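Local coordinates for protein 4-alpha-glucanotransferase (Corynebacterium glutamicum, PDB 5B68) that belongs to the amylomaltase (4-alpha-glucanotransferase) family, built on a TIM-barrel core that in this chain is preceded by an N-terminal beta sandwich domain, at residues T21-G25 with A413-G417; I248-P254 with D364-A368; D326-W330 with G394-N400; V651-G655 with L695-A700. One frame throughout, in Å; residues are numbered along the deposited sequence.

In the fold
Contact 4 is the buried one of the set, whereas contacts 1, 2 and 3 are partly buried. Its chemistry fits that place: methyls, a thioether and an aromatic ring pack where the short helical turn after the last barrel strand meets the C-terminal helix. Contact 2 relies on one glutamine amide gripping a loop backbone, and contact 3 joins an indole-alanine core to a watered polar margin. These two use the successive helices 349-376 and 307-338, and their nearest atoms are about 10 Å apart. Contact 1, its centre about 44 Å from that of contact 2 and across the chain's middle, sets a turn near the chain start against a proline-rich loop.

Contact 1 (T21-G25 with A413-G417); sequences TDYKG and APPDG
Tyr23 lays one face of its ring over the pyrrolidine of Pro414. Atom CD of Pro414 stands 4.0 Å from the centroid of the Tyr23 ring and only 9° off the ring normal, so this is a CH-pi contact centred on the face. Proline suits the place because its ring carbons beside the nitrogen carry slightly polarised hydrogens and form a compact, rigid block. With CG beside the backbone N and anti to the carbonyl carbon (chi1 -81°), the Tyr23 ring is carried out over the proline. Asp416 comes to a different side: its OD1 lies at the ring edge, near the ring plane, 3.6 Å from Tyr23 CD2, with the carboxylate turned 44° from the ring. Ala413 adds a methyl, CB, 4.3 Å from Tyr23 CE2, and Tyr482 of strand 481-484 touches both Tyr23 and Pro414. The backbones meet more loosely, through a weak, bent hydrogen bond of 3.2 Å from Tyr23 N to Pro415 O. Asp22 keeps the turn in shape: its OD1 accepts from Ala26 N and, weakly, from Lys24 N, 2.9 Å away. Gly25 N closes the turn on Asp22 O, and the positive phi of this residue, easy for glycine, leads the chain on. The whole is a type I beta turn between strands 19-21 and 27-29, docked by a tyrosine-proline CH-pi contact on the loop that leaves strand 409-413.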
loop_
_atom_site.group_PDB
_atom_site.type_symbol
_atom_site.label_atom_id
_atom_site.label_comp_id
_atom_site.label_asym_id
_atom_site.label_seq_id
_atom_site.Cartn_x
_atom_site.Cartn_y
_atom_site.Cartn_z
ATOM N N THR A 21 -10.609 -21.934 -4.372
ATOM C CA THR A 21 -11.942 -21.654 -3.942
ATOM C C THR A 21 -12.125 -20.163 -4.094
ATOM O O THR A 21 -11.256 -19.377 -3.747
ATOM C CB THR A 21 -12.178 -22.077 -2.500
ATOM O OG1 THR A 21 -11.856 -23.462 -2.370
ATOM C CG2 THR A 21 -13.627 -21.870 -2.141
ATOM N N ASP A 22 -13.246 -19.780 -4.668
ATOM C CA ASP A 22 -13.512 -18.374 -4.900
ATOM C C ASP A 22 -13.977 -17.671 -3.627
ATOM O O ASP A 22 -14.041 -18.265 -2.554
ATOM C CB ASP A 22 -14.520 -18.186 -6.028
ATOM C CG ASP A 22 -15.876 -18.746 -5.692
ATOM O OD1 ASP A 22 -16.102 -19.088 -4.515
ATOM O OD2 ASP A 22 -16.697 -18.836 -6.611
ATOM N N TYR A 23 -14.243 -16.380 -3.746
ATOM C CA TYR A 23 -14.700 -15.593 -2.620
ATOM C C TYR A 23 -16.136 -15.915 -2.206
ATOM O O TYR A 23 -16.613 -15.431 -1.196
ATOM C CB TYR A 23 -14.491 -14.106 -2.883
ATOM C CG TYR A 23 -13.079 -13.633 -2.617
ATOM C CD1 TYR A 23 -12.114 -14.492 -2.144
ATOM C CD2 TYR A 23 -12.719 -12.324 -2.849
ATOM C CE1 TYR A 23 -10.838 -14.059 -1.903
ATOM C CE2 TYR A 23 -11.438 -11.885 -2.606
ATOM C CZ TYR A 23 -10.509 -12.762 -2.133
ATOM O OH TYR A 23 -9.244 -12.328 -1.889
ATOM N N LYS A 24 -16.830 -16.714 -3.001
ATOM C CA LYS A 24 -18.145 -17.199 -2.619
ATOM C C LYS A 24 -18.118 -18.677 -2.228
ATOM O O LYS A 24 -19.153 -19.296 -2.068
ATOM C CB LYS A 24 -19.162 -16.939 -3.714
ATOM C CG LYS A 24 -19.067 -17.886 -4.883
ATOM C CD LYS A 24 -19.836 -17.345 -6.064
ATOM C CE LYS A 24 -19.422 -15.924 -6.371
ATOM N NZ LYS A 24 -20.103 -15.402 -7.579
ATOM N N GLY A 25 -16.923 -19.238 -2.102
ATOM C CA GLY A 25 -16.764 -20.592 -1.605
ATOM C C GLY A 25 -16.944 -21.748 -2.572
ATOM O O GLY A 25 -17.053 -22.896 -2.155
ATOM N N ALA A 413 -9.303 -10.027 -8.255
ATOM C CA ALA A 413 -9.990 -10.786 -7.222
ATOM C C ALA A 413 -11.001 -11.776 -7.851
ATOM O O ALA A 413 -11.608 -11.487 -8.865
ATOM C CB ALA A 413 -10.672 -9.813 -6.322
ATOM N N PRO A 414 -11.101 -13.004 -7.306
ATOM C CA PRO A 414 -11.987 -13.939 -7.981
ATOM C C PRO A 414 -13.437 -13.520 -7.664
ATOM O O PRO A 414 -13.649 -12.725 -6.723
ATOM C CB PRO A 414 -11.685 -15.299 -7.343
ATOM C CG PRO A 414 -11.050 -14.972 -6.030
ATOM C CD PRO A 414 -10.424 -13.592 -6.147
ATOM N N PRO A 415 -14.383 -14.159 -8.317
ATOM C CA PRO A 415 -15.788 -13.807 -8.192
ATOM C C PRO A 415 -16.273 -13.938 -6.760
ATOM O O PRO A 415 -15.796 -14.736 -5.977
ATOM C CB PRO A 415 -16.468 -14.816 -9.101
ATOM C CG PRO A 415 -15.468 -15.066 -10.163
ATOM C CD PRO A 415 -14.121 -14.957 -9.519
ATOM N N ASP A 416 -17.227 -13.077 -6.455
ATOM C CA ASP A 416 -17.634 -12.659 -5.133
ATOM C C ASP A 416 -19.118 -12.876 -5.051
ATOM O O ASP A 416 -19.757 -13.063 -6.078
ATOM C CB ASP A 416 -17.432 -11.154 -5.043
ATOM C CG ASP A 416 -16.667 -10.736 -3.843
ATOM O OD1 ASP A 416 -16.272 -11.607 -3.052
ATOM O OD2 ASP A 416 -16.467 -9.522 -3.688
ATOM N N GLY A 417 -19.674 -12.886 -3.847
ATOM C CA GLY A 417 -21.117 -12.858 -3.758
ATOM C C GLY A 417 -21.572 -11.545 -4.367
ATOM O O GLY A 417 -22.445 -11.526 -5.231
#

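Contact 2 (I248-P254 with D364-A368); sequences IRVEDIP and DEQLA
The flat group here is the carboxamide of Gln366, whose end meets the backbone of Arg249. OE1 accepts from Arg249 N at 2.9 Å, nearly straight at 166°, with the donor in the carbonyl plane and on a lone pair. NE2 gives a hydrogen to Arg249 O at 3.2 Å, but from above the carbonyl plane of Arg249 and not on a lone pair. Apolar carbons flank the amide: Ile248 CG2, 3.8 Å from Gln366 NE2, and Asp252 CB, 3.9 Å from the same nitrogen, lie on opposite sides of its plane, while CG1 of Ile253 sits close to the plane. Two bonds fix the rotation of the amide, and the extended chain beyond CG (chi2 -159°) carries it across from the helix. Glutamine suits the role, having a donor and an acceptor side by side. Arg249 O is gripped twice, by Gln366 NE2 and, from the opposite face, by Asp252 N, which helps to close the 3-10 turn. The Arg249 guanidinium turns elsewhere, to salt bridges with Asp197 and Asp200. This two-bond grip of a side-chain amide on one residue's N-H and C=O fastens helix 349-376 to the long loop after barrel strand 215-218, within the TIM-barrel part of the fold.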
loop_
_atom_site.group_PDB
_atom_site.type_symbol
_atom_site.label_atom_id
_atom_site.label_comp_id
_atom_site.label_asym_id
_atom_site.label_seq_id
_atom_site.Cartn_x
_atom_site.Cartn_y
_atom_site.Cartn_z
ATOM N N ILE A 248 2.758 19.285 -2.926
ATOM C CA ILE A 248 3.654 20.301 -2.548
ATOM C C ILE A 248 2.901 21.615 -2.293
ATOM O O ILE A 248 2.033 22.009 -3.123
ATOM C CB ILE A 248 4.681 20.553 -3.650
ATOM C CG1 ILE A 248 5.622 19.329 -3.815
ATOM C CG2 ILE A 248 5.495 21.775 -3.324
ATOM C CD1 ILE A 248 6.503 19.446 -5.057
ATOM N N ARG A 249 3.202 22.277 -1.182
ATOM C CA ARG A 249 2.730 23.636 -0.984
ATOM C C ARG A 249 3.839 24.534 -1.439
ATOM O O ARG A 249 4.867 24.635 -0.812
ATOM C CB ARG A 249 2.432 23.967 0.463
ATOM C CG ARG A 249 2.072 25.437 0.612
ATOM C CD ARG A 249 1.362 25.784 1.898
ATOM N NE ARG A 249 0.054 25.173 2.030
ATOM C CZ ARG A 249 -0.762 25.457 3.028
ATOM N NH1 ARG A 249 -0.383 26.338 3.926
ATOM N NH2 ARG A 249 -1.930 24.867 3.139
ATOM N N VAL A 250 3.601 25.212 -2.535
ATOM C CA VAL A 250 4.716 25.892 -3.196
ATOM C C VAL A 250 5.251 27.033 -2.400
ATOM O O VAL A 250 6.465 27.339 -2.417
ATOM C CB VAL A 250 4.345 26.303 -4.661
ATOM C CG1 VAL A 250 3.887 25.110 -5.490
ATOM C CG2 VAL A 250 3.315 27.442 -4.691
ATOM N N GLU A 251 4.340 27.721 -1.690
ATOM C CA GLU A 251 4.726 28.833 -0.817
ATOM C C GLU A 251 5.652 28.449 0.339
ATOM O O GLU A 251 6.359 29.304 0.857
ATOM C CB GLU A 251 3.497 29.621 -0.282
ATOM C CG GLU A 251 2.572 30.193 -1.355
ATOM C CD GLU A 251 1.433 29.287 -1.758
ATOM O OE1 GLU A 251 1.482 28.015 -1.509
ATOM O OE2 GLU A 251 0.472 29.839 -2.337
ATOM N N ASP A 252 5.692 27.163 0.719
ATOM C CA ASP A 252 6.635 26.718 1.764
ATOM C C ASP A 252 8.044 26.389 1.264
ATOM O O ASP A 252 8.966 26.146 2.071
ATOM C CB ASP A 252 6.067 25.427 2.443
ATOM C CG ASP A 252 4.844 25.683 3.292
ATOM O OD1 ASP A 252 4.474 26.859 3.519
ATOM O OD2 ASP A 252 4.212 24.703 3.714
ATOM N N ILE A 253 8.264 26.432 -0.048
ATOM C CA ILE A 253 9.591 26.123 -0.545
ATOM C C ILE A 253 10.517 27.331 -0.202
ATOM O O ILE A 253 10.184 28.453 -0.568
ATOM C CB ILE A 253 9.586 25.846 -2.059
ATOM C CG1 ILE A 253 8.615 24.730 -2.499
ATOM C CG2 ILE A 253 11.020 25.531 -2.508
ATOM C CD1 ILE A 253 8.230 24.754 -3.980
ATOM N N PRO A 254 11.662 27.126 0.455
ATOM C CA PRO A 254 12.466 28.302 0.802
ATOM C C PRO A 254 12.799 29.211 -0.405
ATOM O O PRO A 254 12.765 30.428 -0.260
ATOM C CB PRO A 254 13.747 27.700 1.379
ATOM C CG PRO A 254 13.247 26.463 2.069
ATOM C CD PRO A 254 12.192 25.917 1.138
ATOM N N ASP A 364 10.111 15.053 -0.287
ATOM C CA ASP A 364 10.837 14.504 0.863
ATOM C C ASP A 364 10.896 15.481 2.028
ATOM O O ASP A 364 10.622 15.118 3.194
ATOM C CB ASP A 364 12.265 14.058 0.461
ATOM C CG ASP A 364 13.062 13.477 1.636
ATOM O OD1 ASP A 364 12.937 12.268 1.868
ATOM O OD2 ASP A 364 13.736 14.174 2.368
ATOM N N GLU A 365 11.327 16.707 1.769
ATOM C CA GLU A 365 11.473 17.622 2.875
ATOM C C GLU A 365 10.108 18.097 3.442
ATOM O O GLU A 365 10.052 18.377 4.636
ATOM C CB GLU A 365 12.407 18.804 2.526
ATOM C CG GLU A 365 11.839 19.819 1.575
ATOM C CD GLU A 365 12.845 20.980 1.256
ATOM O OE1 GLU A 365 12.549 21.846 0.387
ATOM O OE2 GLU A 365 13.937 20.995 1.885
ATOM N N GLN A 366 9.068 18.227 2.619
ATOM C CA GLN A 366 7.777 18.680 3.144
ATOM C C GLN A 366 7.132 17.585 3.972
ATOM O O GLN A 366 6.508 17.876 5.003
ATOM C CB GLN A 366 6.829 19.149 2.031
ATOM C CG GLN A 366 7.383 20.495 1.477
ATOM C CD GLN A 366 6.400 21.367 0.741
ATOM O OE1 GLN A 366 5.199 21.095 0.631
ATOM N NE2 GLN A 366 6.961 22.402 0.101
ATOM N N LEU A 367 7.319 16.347 3.531
ATOM C CA LEU A 367 6.826 15.182 4.328
ATOM C C LEU A 367 7.590 15.011 5.608
ATOM O O LEU A 367 7.011 14.691 6.640
ATOM C CB LEU A 367 6.945 13.910 3.520
ATOM C CG LEU A 367 5.872 13.618 2.523
ATOM C CD1 LEU A 367 6.230 12.394 1.713
ATOM C CD2 LEU A 367 4.560 13.347 3.299
ATOM N N ALA A 368 8.913 15.201 5.571
ATOM C CA ALA A 368 9.681 15.195 6.809
ATOM C C ALA A 368 9.191 16.270 7.783
ATOM O O ALA A 368 9.088 16.011 8.965
ATOM C CB ALA A 368 11.141 15.440 6.534
#

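Contact 3 (D326-W330 with G394-N400)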
loop_
_atom_site.group_PDB
_atom_site.type_symbol
_atom_site.label_atom_id
_atom_site.label_comp_id
_atom_site.label_asym_id
_atom_site.label_seq_id
_atom_site.Cartn_x
_atom_site.Cartn_y
_atom_site.Cartn_z
ATOM N N ASP A 326 15.804 7.113 -12.953
ATOM C CA ASP A 326 14.907 6.407 -13.850
ATOM C C ASP A 326 13.465 6.941 -13.840
ATOM O O ASP A 326 12.826 7.130 -14.888
ATOM C CB ASP A 326 14.857 4.889 -13.569
ATOM C CG ASP A 326 16.208 4.168 -13.809
ATOM O OD1 ASP A 326 17.093 4.714 -14.482
ATOM O OD2 ASP A 326 16.337 3.056 -13.263
ATOM N N PHE A 327 12.934 7.150 -12.624
ATOM C CA PHE A 327 11.593 7.684 -12.471
ATOM C C PHE A 327 11.515 9.108 -13.164
ATOM O O PHE A 327 10.597 9.396 -13.910
ATOM C CB PHE A 327 11.264 7.857 -10.991
ATOM C CG PHE A 327 9.988 8.636 -10.766
ATOM C CD1 PHE A 327 8.808 8.059 -11.072
ATOM C CD2 PHE A 327 10.015 9.922 -10.245
ATOM C CE1 PHE A 327 7.622 8.744 -10.868
ATOM C CE2 PHE A 327 8.842 10.602 -10.046
ATOM C CZ PHE A 327 7.665 10.022 -10.381
ATOM N N ALA A 328 12.467 9.934 -12.836
ATOM C CA ALA A 328 12.508 11.337 -13.284
ATOM C C ALA A 328 12.695 11.402 -14.819
ATOM O O ALA A 328 12.121 12.245 -15.468
ATOM C CB ALA A 328 13.611 12.071 -12.596
ATOM N N THR A 329 13.468 10.475 -15.359
ATOM C CA THR A 329 13.685 10.420 -16.814
ATOM C C THR A 329 12.399 10.004 -17.508
ATOM O O THR A 329 12.036 10.562 -18.526
ATOM C CB THR A 329 14.821 9.456 -17.174
ATOM O OG1 THR A 329 16.024 9.870 -16.517
ATOM C CG2 THR A 329 14.986 9.370 -18.687
ATOM N N TRP A 330 11.681 9.028 -16.955
ATOM C CA TRP A 330 10.391 8.628 -17.429
ATOM C C TRP A 330 9.437 9.840 -17.412
ATOM O O TRP A 330 8.698 10.036 -18.390
ATOM C CB TRP A 330 9.796 7.447 -16.619
ATOM C CG TRP A 330 8.427 7.040 -17.024
ATOM C CD1 TRP A 330 8.086 6.080 -17.902
ATOM C CD2 TRP A 330 7.188 7.601 -16.537
ATOM N NE1 TRP A 330 6.703 6.029 -18.037
ATOM C CE2 TRP A 330 6.148 6.957 -17.206
ATOM C CE3 TRP A 330 6.884 8.588 -15.595
ATOM C CZ2 TRP A 330 4.795 7.274 -16.981
ATOM C CZ3 TRP A 330 5.506 8.910 -15.369
ATOM C CH2 TRP A 330 4.517 8.256 -16.056
ATOM N N GLY A 394 0.611 1.116 -17.595
ATOM C CA GLY A 394 1.408 1.860 -18.591
ATOM C C GLY A 394 2.317 2.901 -17.995
ATOM O O GLY A 394 2.726 3.797 -18.687
ATOM N N GLY A 395 2.623 2.826 -16.691
ATOM C CA GLY A 395 3.273 3.912 -16.006
ATOM C C GLY A 395 4.763 3.770 -15.754
ATOM O O GLY A 395 5.417 2.936 -16.361
ATOM N N ALA A 396 5.266 4.544 -14.833
ATOM C CA ALA A 396 6.707 4.652 -14.594
ATOM C C ALA A 396 7.312 3.314 -14.132
ATOM O O ALA A 396 8.321 2.843 -14.714
ATOM C CB ALA A 396 7.005 5.769 -13.597
ATOM N N ASP A 397 6.742 2.725 -13.049
ATOM C CA ASP A 397 7.277 1.468 -12.528
ATOM C C ASP A 397 7.093 0.349 -13.577
ATOM O O ASP A 397 7.917 -0.546 -13.680
ATOM C CB ASP A 397 6.661 1.063 -11.187
ATOM C CG ASP A 397 7.227 1.789 -9.977
ATOM O OD1 ASP A 397 8.028 2.694 -10.033
ATOM O OD2 ASP A 397 6.786 1.451 -8.837
ATOM N N ALA A 398 6.001 0.364 -14.341
ATOM C CA ALA A 398 5.711 -0.676 -15.345
ATOM C C ALA A 398 6.851 -0.695 -16.333
ATOM O O ALA A 398 7.258 -1.750 -16.755
ATOM C CB ALA A 398 4.367 -0.413 -16.073
ATOM N N GLN A 399 7.386 0.466 -16.645
ATOM C CA GLN A 399 8.565 0.567 -17.520
ATOM C C GLN A 399 9.873 0.253 -16.774
ATOM O O GLN A 399 10.645 -0.636 -17.224
ATOM C CB GLN A 399 8.669 1.958 -18.199
ATOM C CG GLN A 399 10.039 2.193 -18.867
ATOM C CD GLN A 399 10.171 3.582 -19.440
ATOM O OE1 GLN A 399 10.964 4.394 -18.951
ATOM N NE2 GLN A 399 9.320 3.899 -20.414
ATOM N N ASN A 400 10.157 1.008 -15.716
ATOM C CA ASN A 400 11.449 0.951 -15.019
ATOM C C ASN A 400 11.694 -0.342 -14.226
ATOM O O ASN A 400 12.869 -0.730 -14.028
ATOM C CB ASN A 400 11.615 2.150 -14.104
ATOM C CG ASN A 400 11.707 3.451 -14.871
ATOM O OD1 ASN A 400 12.359 3.530 -15.928
ATOM N ND2 ASN A 400 11.108 4.489 -14.315
HETATM O O HOH W 1 13.345 5.919 -17.489
HETATM O O HOH W 2 15.363 0.361 -15.062
#
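Ala396 presses its backbone and methyl against the indole of Trp330, and this is the tight half of the contact. Its CA stands 3.5 Å from the centroid of the Trp330 five-membered ring, close to the normal, which makes a CH-pi contact over the face. Its CB bears on the same face, 3.5 Å from Trp330 CE3, and the carbonyl carbon of Gly395 follows nearer the rim. Small residues suit these positions because they let the helix start lie flat on the indole. Trp330 CG is anti to the backbone N (chi1 177°), which swings the ring across to segment 394-400. Phe327 meets the same alanine methyl with its ring edge, CD1 being 3.9 Å from Ala396 CB, and is itself stacked on Phe242. Gly395 is the N-cap of helix 396-400, and Ala396 N bonds to Thr238 OG1.

The other half is polar and looser. Gln399 brings its amide to the indole edge, CD lying in the ring plane and the two planes standing 73° apart. Asn400 lies directly against Asp326, its OD1 3.7 Å from Asp326 CB, with water beside them. A single water donates to Asn400 O at 2.9 Å and, weakly, to Asp326 OD2 at 3.4 Å, tying the last turn of the short helix to the long one. The arrangement is a steep helix-helix crossing, in which the axes of 326-330 and 396-400 approach to 9.8 Å at 116° and a tryptophan of helix 307-338 covers the start of helix 396-400.

Contact 4 (V651-G655 with L695-A700)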
loop_
_atom_site.group_PDB
_atom_site.type_symbol
_atom_site.label_atom_id
_atom_site.label_comp_id
_atom_site.label_asym_id
_atom_site.label_seq_id
_atom_site.Cartn_x
_atom_site.Cartn_y
_atom_site.Cartn_z
ATOM N N VAL A 651 -13.905 12.111 9.055
ATOM C CA VAL A 651 -15.259 12.361 8.535
ATOM C C VAL A 651 -16.310 12.227 9.637
ATOM O O VAL A 651 -17.317 12.941 9.601
ATOM C CB VAL A 651 -15.656 11.395 7.365
ATOM C CG1 VAL A 651 -14.888 11.758 6.107
ATOM C CG2 VAL A 651 -15.485 9.928 7.682
ATOM N N ASP A 652 -16.112 11.268 10.521
ATOM C CA ASP A 652 -17.075 11.005 11.610
ATOM C C ASP A 652 -16.999 12.056 12.715
ATOM O O ASP A 652 -17.953 12.179 13.486
ATOM C CB ASP A 652 -16.846 9.609 12.231
ATOM C CG ASP A 652 -17.357 8.504 11.354
ATOM O OD1 ASP A 652 -17.981 8.847 10.335
ATOM O OD2 ASP A 652 -17.189 7.331 11.695
ATOM N N MET A 653 -15.913 12.827 12.777
ATOM C CA MET A 653 -15.755 13.881 13.753
ATOM C C MET A 653 -16.507 15.149 13.347
ATOM O O MET A 653 -16.732 16.020 14.189
ATOM C CB MET A 653 -14.261 14.162 14.051
ATOM C CG MET A 653 -13.496 12.951 14.437
ATOM S SD MET A 653 -11.773 13.276 14.827
ATOM C CE MET A 653 -11.798 13.467 16.628
ATOM N N VAL A 654 -16.904 15.282 12.072
ATOM C CA VAL A 654 -17.546 16.501 11.625
ATOM C C VAL A 654 -18.968 16.278 11.076
ATOM O O VAL A 654 -19.592 17.228 10.637
ATOM C CB VAL A 654 -16.686 17.224 10.561
ATOM C CG1 VAL A 654 -15.321 17.523 11.105
ATOM C CG2 VAL A 654 -16.559 16.359 9.330
ATOM N N GLY A 655 -19.449 15.031 11.079
ATOM C CA GLY A 655 -20.787 14.677 10.626
ATOM C C GLY A 655 -20.950 14.482 9.145
ATOM O O GLY A 655 -22.040 14.566 8.646
ATOM N N LEU A 695 -19.350 18.747 17.856
ATOM C CA LEU A 695 -19.327 17.324 17.406
ATOM C C LEU A 695 -17.896 16.734 17.432
ATOM O O LEU A 695 -17.685 15.667 17.988
ATOM C CB LEU A 695 -20.000 17.114 16.034
ATOM C CG LEU A 695 -20.015 15.650 15.534
ATOM C CD1 LEU A 695 -20.706 14.765 16.597
ATOM C CD2 LEU A 695 -20.720 15.468 14.190
ATOM N N TYR A 696 -16.920 17.483 16.929
ATOM C CA TYR A 696 -15.504 17.064 16.999
ATOM C C TYR A 696 -15.075 16.664 18.415
ATOM O O TYR A 696 -14.501 15.608 18.624
ATOM C CB TYR A 696 -14.593 18.193 16.460
ATOM C CG TYR A 696 -13.156 17.900 16.655
ATOM C CD1 TYR A 696 -12.549 18.219 17.830
ATOM C CD2 TYR A 696 -12.416 17.214 15.712
ATOM C CE1 TYR A 696 -11.238 17.941 18.066
ATOM C CE2 TYR A 696 -11.102 16.915 15.949
ATOM C CZ TYR A 696 -10.519 17.256 17.126
ATOM O OH TYR A 696 -9.209 16.964 17.403
ATOM N N HIS A 697 -15.365 17.535 19.390
ATOM C CA HIS A 697 -14.971 17.345 20.768
ATOM C C HIS A 697 -15.743 16.188 21.352
ATOM O O HIS A 697 -15.171 15.419 22.136
ATOM C CB HIS A 697 -15.221 18.622 21.595
ATOM C CG HIS A 697 -14.264 19.709 21.254
ATOM N ND1 HIS A 697 -12.934 19.615 21.562
ATOM C CD2 HIS A 697 -14.402 20.825 20.494
ATOM C CE1 HIS A 697 -12.295 20.672 21.089
ATOM N NE2 HIS A 697 -13.167 21.423 20.441
ATOM N N ARG A 698 -17.027 16.063 21.022
ATOM C CA ARG A 698 -17.793 14.879 21.541
ATOM C C ARG A 698 -17.165 13.502 21.068
ATOM O O ARG A 698 -16.985 12.507 21.834
ATOM C CB ARG A 698 -19.241 14.991 21.135
ATOM C CG ARG A 698 -19.972 16.155 21.812
ATOM C CD ARG A 698 -21.407 16.313 21.336
ATOM N NE ARG A 698 -22.232 15.295 21.916
ATOM C CZ ARG A 698 -23.568 15.248 21.942
ATOM N NH1 ARG A 698 -24.152 14.189 22.497
ATOM N NH2 ARG A 698 -24.324 16.236 21.487
ATOM N N VAL A 699 -16.832 13.443 19.783
ATOM C CA VAL A 699 -16.310 12.194 19.236
ATOM C C VAL A 699 -14.919 11.992 19.750
ATOM O O VAL A 699 -14.576 10.842 20.075
ATOM C CB VAL A 699 -16.394 12.174 17.689
ATOM C CG1 VAL A 699 -15.662 10.980 17.081
ATOM C CG2 VAL A 699 -17.873 12.304 17.275
ATOM N N ALA A 700 -14.124 13.069 19.819
ATOM C CA ALA A 700 -12.747 12.935 20.385
ATOM C C ALA A 700 -12.760 12.434 21.823
ATOM O O ALA A 700 -12.024 11.516 22.174
ATOM C CB ALA A 700 -11.961 14.202 20.273
#
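A Met-aromatic contact, Met653 beside Tyr696, joins the short, weakly bonded helical turn after strand 645-649, the last strand of the TIM barrel, to the C-terminal helix 694-702. The two side chains run alongside each other and point the same way. The sulfur SD of Met653 lies 4.8 Å from the centroid of the Tyr696 ring, 52° off its normal, an oblique approach. A bend at the last torsion (chi3 95°) brings the terminal methyl in between its neighbours: Met653 CE is 3.6 Å from Tyr696 CE2 and 3.7 Å from Ala700 CB. Methionine suits this spot, since its flexible, polarisable end fits between a ring and a small alanine. Lower on the chain, Met653 CG packs 3.9 Å from Val699 CG1, while the other valine methyl, CG2, rests 3.8 Å from Asp652 O. Val648 of strand 645-649 also touches Met653 and Val699, closing the cluster toward the barrel. Tyr696 OH is hydrogen-bonded to Asp211 OD2, outside this cluster. Leu695 meets the chain at Gly655, which has left helical geometry with phi 83°, a positive value that glycine takes easily. With no side chain on Gly655, Leu695 CD2 comes within 3.4 Å of Gly655 N.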